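Local coordinates for cobalamin biosynthesis protein CobN (Mycobacterium tuberculosis, PDB 7C6O) that probably acts as the catalytic large subunit of cobaltochelatase, which inserts cobalt into the corrin ring during cobalamin biosynthesis, at residues Pro40-Leu45 with Ala154-Thr159; Ile84-Ile89 with Ile139-Gly144. All blocks are in the same frame, centred on the assembly; numbering follows the deposited sequence.

Contact 1 (Pro40-Leu45 with Ala154-Thr159); sequences PTVLLL and AFLCDT
F155 O takes two hydrogen bonds in the helical turn that sets L156 and C157 against V42 and P40. T159 N donates at 2.9 Å to F155 O, as the ordinary helical bond. T159 OG1 adds a second bond of 2.8 Å to F155 O. The two donors come from opposite faces of the carbonyl plane, and the hydroxyl is tilted 29° from it. T159 OG1 also lies over one face of the F155 ring, offset toward its rim.

Across the contact there is only apolar packing. C157 SG comes in obliquely from one face of the P40 ring, displaced past its CB-CG-CD rim. C157 SG is 3.7 Å from both P40 CB and P40 CG, with P40 CD only a little farther. SG stands opposite the carbonyl carbon about CA-CB (chi1 -72°), which turns it out of the helix toward the proline. V42 uses both of its methyls. CG2 of V42 lies 4.3 Å from C157 SG. CG1 of V42 faces L156 CD1 more loosely, at 4.5 Å. All four touching residues are buried, and no hydrogen bond joins the segments.

The contact packs helix 146-161 on the start of strand 42-46. That strand lies between strands 62-65 and 84-89 in a four-stranded parallel sheet. Helix 131-143 runs beside helix 146-161 and touches F155 and L156 through T133.

Contact 2 (Ile84-Ile89 with Ile139-Gly144); sequences IVVIRI and IYLAHG
V86 and L141 make the apolar part of this contact. They meet end to end through one methyl each, with V86 CG1 at 3.9 Å from L141 CD1. CG1 of V86 lies opposite the backbone N about CA-CB (chi1 178°), the position from which it meets the leucine methyl. L156 and V111 also pack on V86, and V113 packs on L141.

R88 runs past L141 the opposite way. The R88 chain is extended from CG to NE, so it lies alongside the leucine. R88 CD is 3.7 Å from L141 CB, an aliphatic contact. R88 NE, already part of the guanidinium, is 3.8 Å from the same carbon.

The polar part is at the end of R88. L141 O sits over the centre of one face of the guanidinium, 3.9 Å above its plane. No hydrogen bond forms there. R88 NH2 passes A142 CA obliquely at 4.1 Å. The salt-bridge partner of R88 lies outside both segments: NH1 pairs with OD2 of D51, on helix 49-58.

The axes of strand 84-89 and of the helical segment 139-143 come within 10.8 Å, at 49°. The last turn of helix 131-143 thus packs on an interior strand of the parallel sheet, the usual helix-on-sheet packing of an alpha/beta layer. R88 does two jobs: its CD packs on L141, while its charge is paired with D51. The nearby carbonyl of L141, close to the helix C-terminus, may add a mild favourable field for that charge.

Overall arrangement
Contacts 1 and 2 lie 11 Å apart, centre to centre, on one sheet. Their strands are parallel neighbours, probably hydrogen-bonded from L45 N to V86 O (2.7 Å) and from V86 N to L43 O (2.8 Å). Their helices, 131-143 and 146-161, follow each other in the chain. The side chains also join: L156 CD1 of contact 1 is 3.5 Å from V86 CG2 of contact 2. The strand order 2-1-3-4 is consistent with a flavodoxin-like domain. A sodium ion at D125 and S127 lies about 13 Å from the L156 side chain and about 14 Å from that of V86, so neither contact forms its site.

Contact 1 (Pro40-Leu45 with Ala154-Thr159)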
ATOM      1  N   PRO A  40     -51.836 -26.700   0.623  1.00 27.64           N
ATOM      2  CA  PRO A  40     -51.751 -26.440   2.066  1.00 24.67           C
ATOM      3  C   PRO A  40     -50.552 -25.566   2.401  1.00 22.42           C
ATOM      4  O   PRO A  40     -49.502 -25.635   1.759  1.00 22.85           O
ATOM      5  CB  PRO A  40     -51.613 -27.839   2.678  1.00 25.02           C
ATOM      6  CG  PRO A  40     -52.080 -28.776   1.621  1.00 25.93           C
ATOM      7  CD  PRO A  40     -51.671 -28.137   0.339  1.00 25.42           C
ATOM      8  N   THR A  41     -50.723 -24.733   3.421  1.00 19.33           N
ATOM      9  CA  THR A  41     -49.684 -23.800   3.838  1.00 20.96           C
ATOM     10  C   THR A  41     -48.803 -24.457   4.893  1.00 18.88           C
ATOM     11  O   THR A  41     -49.296 -24.894   5.937  1.00 17.73           O
ATOM     12  CB  THR A  41     -50.298 -22.516   4.387  1.00 26.03           C
ATOM     13  OG1 THR A  41     -51.077 -21.882   3.366  1.00 27.61           O
ATOM     14  CG2 THR A  41     -49.205 -21.567   4.843  1.00 26.30           C
ATOM     15  N   VAL A  42     -47.503 -24.517   4.623  1.00 18.22           N
ATOM     16  CA  VAL A  42     -46.523 -25.051   5.562  1.00 15.95           C
ATOM     17  C   VAL A  42     -45.708 -23.886   6.100  1.00 18.06           C
ATOM     18  O   VAL A  42     -45.071 -23.155   5.330  1.00 19.18           O
ATOM     19  CB  VAL A  42     -45.619 -26.104   4.906  1.00 17.71           C
ATOM     20  CG1 VAL A  42     -44.525 -26.538   5.872  1.00 17.43           C
ATOM     21  CG2 VAL A  42     -46.444 -27.301   4.459  1.00 18.52           C
ATOM     22  N   LEU A  43     -45.732 -23.706   7.415  1.00 17.55           N
ATOM     23  CA  LEU A  43     -44.935 -22.680   8.074  1.00 15.56           C
ATOM     24  C   LEU A  43     -43.581 -23.271   8.450  1.00 15.40           C
ATOM     25  O   LEU A  43     -43.515 -24.263   9.184  1.00 16.43           O
ATOM     26  CB  LEU A  43     -45.661 -22.151   9.311  1.00 15.85           C
ATOM     27  CG  LEU A  43     -44.906 -21.134  10.175  1.00 16.97           C
ATOM     28  CD1 LEU A  43     -44.559 -19.892   9.370  1.00 17.87           C
ATOM     29  CD2 LEU A  43     -45.722 -20.771  11.403  1.00 14.55           C
ATOM     30  N   LEU A  44     -42.509 -22.668   7.941  1.00 14.50           N
ATOM     31  CA  LEU A  44     -41.143 -23.083   8.239  1.00 14.44           C
ATOM     32  C   LEU A  44     -40.502 -22.053   9.159  1.00 15.49           C
ATOM     33  O   LEU A  44     -40.328 -20.894   8.770  1.00 15.32           O
ATOM     34  CB  LEU A  44     -40.324 -23.235   6.956  1.00 15.85           C
ATOM     35  CG  LEU A  44     -38.840 -23.559   7.141  1.00 13.34           C
ATOM     36  CD1 LEU A  44     -38.673 -24.885   7.876  1.00 15.97           C
ATOM     37  CD2 LEU A  44     -38.128 -23.583   5.798  1.00 14.16           C
ATOM     38  N   LEU A  45     -40.155 -22.476  10.373  1.00 13.22           N
ATOM     39  CA  LEU A  45     -39.471 -21.632  11.352  1.00 12.77           C
ATOM     40  C   LEU A  45     -38.075 -22.211  11.550  1.00 13.67           C
ATOM     41  O   LEU A  45     -37.912 -23.235  12.216  1.00 15.99           O
ATOM     42  CB  LEU A  45     -40.241 -21.586  12.670  1.00 11.73           C
ATOM     43  CG  LEU A  45     -41.696 -21.125  12.599  1.00 14.81           C
ATOM     44  CD1 LEU A  45     -42.414 -21.406  13.910  1.00 14.04           C
ATOM     45  CD2 LEU A  45     -41.762 -19.642  12.251  1.00 17.03           C
ATOM     46  N   ALA A 154     -44.255 -31.401  -0.185  1.00 15.44           N
ATOM     47  CA  ALA A 154     -45.159 -32.445  -0.658  1.00 15.26           C
ATOM     48  C   ALA A 154     -45.133 -33.660   0.263  1.00 16.75           C
ATOM     49  O   ALA A 154     -46.178 -34.267   0.527  1.00 14.94           O
ATOM     50  CB  ALA A 154     -44.791 -32.843  -2.086  1.00 14.50           C
ATOM     51  N   PHE A 155     -43.949 -34.031   0.757  1.00 16.41           N
ATOM     52  CA  PHE A 155     -43.851 -35.144   1.694  1.00 15.83           C
ATOM     53  C   PHE A 155     -44.707 -34.895   2.929  1.00 14.03           C
ATOM     54  O   PHE A 155     -45.441 -35.781   3.379  1.00 14.95           O
ATOM     55  CB  PHE A 155     -42.392 -35.376   2.093  1.00 13.38           C
ATOM     56  CG  PHE A 155     -42.229 -36.292   3.275  1.00 16.03           C
ATOM     57  CD1 PHE A 155     -42.370 -37.664   3.130  1.00 15.69           C
ATOM     58  CD2 PHE A 155     -41.953 -35.779   4.535  1.00 13.72           C
ATOM     59  CE1 PHE A 155     -42.232 -38.510   4.215  1.00 16.12           C
ATOM     60  CE2 PHE A 155     -41.812 -36.618   5.627  1.00 12.39           C
ATOM     61  CZ  PHE A 155     -41.952 -37.986   5.468  1.00 17.26           C
ATOM     62  N   LEU A 156     -44.625 -33.688   3.491  1.00 11.47           N
ATOM     63  CA  LEU A 156     -45.373 -33.400   4.708  1.00 12.08           C
ATOM     64  C   LEU A 156     -46.871 -33.358   4.444  1.00 14.49           C
ATOM     65  O   LEU A 156     -47.661 -33.882   5.238  1.00 15.01           O
ATOM     66  CB  LEU A 156     -44.899 -32.084   5.314  1.00 13.09           C
ATOM     67  CG  LEU A 156     -43.485 -32.141   5.885  1.00 13.64           C
ATOM     68  CD1 LEU A 156     -43.054 -30.756   6.312  1.00 14.52           C
ATOM     69  CD2 LEU A 156     -43.440 -33.118   7.047  1.00 12.92           C
ATOM     70  N   CYS A 157     -47.281 -32.738   3.336  1.00 15.12           N
ATOM     71  CA  CYS A 157     -48.699 -32.684   3.000  1.00 16.05           C
ATOM     72  C   CYS A 157     -49.274 -34.083   2.811  1.00 13.66           C
ATOM     73  O   CYS A 157     -50.307 -34.426   3.401  1.00 16.46           O
ATOM     74  CB  CYS A 157     -48.906 -31.840   1.742  1.00 17.41           C
ATOM     75  SG  CYS A 157     -48.681 -30.071   1.994  1.00 19.34           S
ATOM     76  N   ASP A 158     -48.616 -34.911   1.996  1.00 16.87           N
ATOM     77  CA  ASP A 158     -49.132 -36.254   1.737  1.00 18.34           C
ATOM     78  C   ASP A 158     -49.108 -37.114   2.993  1.00 17.53           C
ATOM     79  O   ASP A 158     -50.015 -37.926   3.214  1.00 16.05           O
ATOM     80  CB  ASP A 158     -48.331 -36.927   0.622  1.00 17.70           C
ATOM     81  CG  ASP A 158     -48.599 -36.322  -0.741  1.00 21.35           C
ATOM     82  OD1 ASP A 158     -49.311 -35.296  -0.814  1.00 19.15           O
ATOM     83  OD2 ASP A 158     -48.095 -36.880  -1.740  1.00 22.85           O
ATOM     84  N   THR A 159     -48.077 -36.960   3.826  1.00 14.82           N
ATOM     85  CA  THR A 159     -47.952 -37.797   5.013  1.00 16.30           C
ATOM     86  C   THR A 159     -48.920 -37.366   6.106  1.00 18.07           C
ATOM     87  O   THR A 159     -49.595 -38.206   6.711  1.00 18.08           O
ATOM     88  CB  THR A 159     -46.512 -37.758   5.540  1.00 15.67           C
ATOM     89  OG1 THR A 159     -45.624 -38.273   4.543  1.00 15.12           O
ATOM     90  CG2 THR A 159     -46.383 -38.588   6.812  1.00 15.75           C
TER

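Contact 2 (Ile84-Ile89 with Ile139-Gly144)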
ATOM      1  N   ILE A  84     -49.403 -27.042   8.530  1.00 17.38           N
ATOM      2  CA  ILE A  84     -48.312 -27.790   9.144  1.00 16.40           C
ATOM      3  C   ILE A  84     -47.233 -26.788   9.520  1.00 16.34           C
ATOM      4  O   ILE A  84     -47.006 -25.810   8.802  1.00 19.79           O
ATOM      5  CB  ILE A  84     -47.738 -28.864   8.194  1.00 15.26           C
ATOM      6  CG1 ILE A  84     -48.840 -29.773   7.653  1.00 14.81           C
ATOM      7  CG2 ILE A  84     -46.679 -29.700   8.901  1.00 15.33           C
ATOM      8  CD1 ILE A  84     -48.345 -30.763   6.622  1.00 16.57           C
ATOM      9  N   VAL A  85     -46.567 -27.026  10.648  1.00 16.85           N
ATOM     10  CA  VAL A  85     -45.464 -26.187  11.094  1.00 15.86           C
ATOM     11  C   VAL A  85     -44.211 -27.044  11.202  1.00 14.86           C
ATOM     12  O   VAL A  85     -44.263 -28.177  11.696  1.00 16.15           O
ATOM     13  CB  VAL A  85     -45.767 -25.501  12.442  1.00 16.32           C
ATOM     14  CG1 VAL A  85     -44.688 -24.469  12.762  1.00 15.29           C
ATOM     15  CG2 VAL A  85     -47.136 -24.851  12.408  1.00 19.82           C
ATOM     16  N   VAL A  86     -43.090 -26.501  10.736  1.00 15.16           N
ATOM     17  CA  VAL A  86     -41.781 -27.130  10.854  1.00 15.51           C
ATOM     18  C   VAL A  86     -40.856 -26.160  11.570  1.00 15.95           C
ATOM     19  O   VAL A  86     -40.751 -24.995  11.173  1.00 15.29           O
ATOM     20  CB  VAL A  86     -41.201 -27.509   9.481  1.00 15.20           C
ATOM     21  CG1 VAL A  86     -39.815 -28.120   9.641  1.00 14.94           C
ATOM     22  CG2 VAL A  86     -42.128 -28.465   8.768  1.00 16.84           C
ATOM     23  N   ILE A  87     -40.188 -26.642  12.614  1.00 15.99           N
ATOM     24  CA  ILE A  87     -39.250 -25.845  13.397  1.00 14.11           C
ATOM     25  C   ILE A  87     -37.884 -26.515  13.330  1.00 13.46           C
ATOM     26  O   ILE A  87     -37.763 -27.709  13.622  1.00 14.02           O
ATOM     27  CB  ILE A  87     -39.716 -25.698  14.857  1.00 14.53           C
ATOM     28  CG1 ILE A  87     -41.086 -25.017  14.920  1.00 17.06           C
ATOM     29  CG2 ILE A  87     -38.688 -24.928  15.671  1.00 16.77           C
ATOM     30  CD1 ILE A  87     -41.672 -24.958  16.316  1.00 17.80           C
ATOM     31  N   ARG A  88     -36.862 -25.749  12.945  1.00 11.58           N
ATOM     32  CA  ARG A  88     -35.485 -26.238  12.905  1.00 12.14           C
ATOM     33  C   ARG A  88     -34.595 -25.261  13.660  1.00 10.71           C
ATOM     34  O   ARG A  88     -34.445 -24.110  13.238  1.00 14.62           O
ATOM     35  CB  ARG A  88     -34.994 -26.403  11.459  1.00 10.20           C
ATOM     36  CG  ARG A  88     -33.589 -27.002  11.338  1.00 10.45           C
ATOM     37  CD  ARG A  88     -33.321 -27.521   9.923  1.00 10.57           C
ATOM     38  NE  ARG A  88     -32.023 -28.186   9.819  1.00 12.35           N
ATOM     39  CZ  ARG A  88     -30.938 -27.628   9.288  1.00 17.38           C
ATOM     40  NH1 ARG A  88     -30.989 -26.393   8.805  1.00 16.83           N
ATOM     41  NH2 ARG A  88     -29.801 -28.308   9.237  1.00 19.93           N
ATOM     42  N   ILE A  89     -34.009 -25.713  14.773  1.00 13.15           N
ATOM     43  CA  ILE A  89     -33.167 -24.862  15.608  1.00 15.52           C
ATOM     44  C   ILE A  89     -31.965 -25.648  16.121  1.00 14.22           C
ATOM     45  O   ILE A  89     -31.986 -26.877  16.216  1.00 14.06           O
ATOM     46  CB  ILE A  89     -33.934 -24.266  16.814  1.00 20.07           C
ATOM     47  CG1 ILE A  89     -34.435 -25.382  17.730  1.00 23.71           C
ATOM     48  CG2 ILE A  89     -35.086 -23.376  16.356  1.00 23.32           C
ATOM     49  CD1 ILE A  89     -35.152 -24.880  18.962  1.00 27.98           C
ATOM     50  N   ILE A 139     -33.897 -35.155   7.566  1.00 11.62           N
ATOM     51  CA  ILE A 139     -32.968 -35.461   6.483  1.00 13.84           C
ATOM     52  C   ILE A 139     -33.152 -34.490   5.323  1.00 14.40           C
ATOM     53  O   ILE A 139     -32.170 -34.000   4.750  1.00 13.26           O
ATOM     54  CB  ILE A 139     -33.139 -36.927   6.044  1.00 14.77           C
ATOM     55  CG1 ILE A 139     -32.804 -37.863   7.209  1.00 13.76           C
ATOM     56  CG2 ILE A 139     -32.266 -37.232   4.832  1.00 16.51           C
ATOM     57  CD1 ILE A 139     -33.050 -39.331   6.922  1.00 15.03           C
ATOM     58  N   TYR A 140     -34.406 -34.199   4.952  1.00 11.82           N
ATOM     59  CA  TYR A 140     -34.668 -33.222   3.897  1.00 11.14           C
ATOM     60  C   TYR A 140     -33.951 -31.908   4.178  1.00 12.29           C
ATOM     61  O   TYR A 140     -33.315 -31.326   3.293  1.00 15.11           O
ATOM     62  CB  TYR A 140     -36.172 -32.964   3.762  1.00 13.32           C
ATOM     63  CG  TYR A 140     -36.948 -33.928   2.893  1.00 16.42           C
ATOM     64  CD1 TYR A 140     -36.753 -33.972   1.515  1.00 17.88           C
ATOM     65  CD2 TYR A 140     -37.916 -34.757   3.443  1.00 15.72           C
ATOM     66  CE1 TYR A 140     -37.485 -34.841   0.717  1.00 17.14           C
ATOM     67  CE2 TYR A 140     -38.648 -35.626   2.659  1.00 15.62           C
ATOM     68  CZ  TYR A 140     -38.431 -35.665   1.299  1.00 18.56           C
ATOM     69  OH  TYR A 140     -39.166 -36.534   0.526  1.00 16.06           O
ATOM     70  N   LEU A 141     -34.045 -31.429   5.418  1.00 12.78           N
ATOM     71  CA  LEU A 141     -33.478 -30.135   5.771  1.00 13.22           C
ATOM     72  C   LEU A 141     -31.974 -30.209   6.003  1.00 14.60           C
ATOM     73  O   LEU A 141     -31.264 -29.239   5.718  1.00 17.72           O
ATOM     74  CB  LEU A 141     -34.192 -29.584   7.007  1.00 12.86           C
ATOM     75  CG  LEU A 141     -35.651 -29.195   6.741  1.00 14.25           C
ATOM     76  CD1 LEU A 141     -36.449 -29.079   8.032  1.00 14.86           C
ATOM     77  CD2 LEU A 141     -35.705 -27.891   5.958  1.00 17.32           C
ATOM     78  N   ALA A 142     -31.474 -31.339   6.512  1.00 13.39           N
ATOM     79  CA  ALA A 142     -30.034 -31.489   6.701  1.00 15.64           C
ATOM     80  C   ALA A 142     -29.300 -31.431   5.368  1.00 16.33           C
ATOM     81  O   ALA A 142     -28.284 -30.740   5.233  1.00 19.23           O
ATOM     82  CB  ALA A 142     -29.727 -32.797   7.430  1.00 15.35           C
ATOM     83  N   HIS A 143     -29.804 -32.155   4.365  1.00 14.08           N
ATOM     84  CA  HIS A 143     -29.227 -32.051   3.028  1.00 19.29           C
ATOM     85  C   HIS A 143     -29.502 -30.685   2.417  1.00 22.39           C
ATOM     86  O   HIS A 143     -28.615 -30.085   1.798  1.00 22.15           O
ATOM     87  CB  HIS A 143     -29.772 -33.156   2.125  1.00 20.17           C
ATOM     88  CG  HIS A 143     -29.245 -34.518   2.451  1.00 25.83           C
ATOM     89  ND1 HIS A 143     -27.898 -34.781   2.581  1.00 28.02           N
ATOM     90  CD2 HIS A 143     -29.880 -35.694   2.662  1.00 28.05           C
ATOM     91  CE1 HIS A 143     -27.728 -36.060   2.865  1.00 29.95           C
ATOM     92  NE2 HIS A 143     -28.914 -36.637   2.920  1.00 30.70           N
ATOM     93  N   GLY A 144     -30.724 -30.180   2.579  1.00 19.85           N
ATOM     94  CA  GLY A 144     -31.065 -28.859   2.106  1.00 16.38           C
ATOM     95  C   GLY A 144     -31.124 -28.761   0.589  1.00 17.77           C
ATOM     96  O   GLY A 144     -31.157 -29.752  -0.145  1.00 21.18           O
TER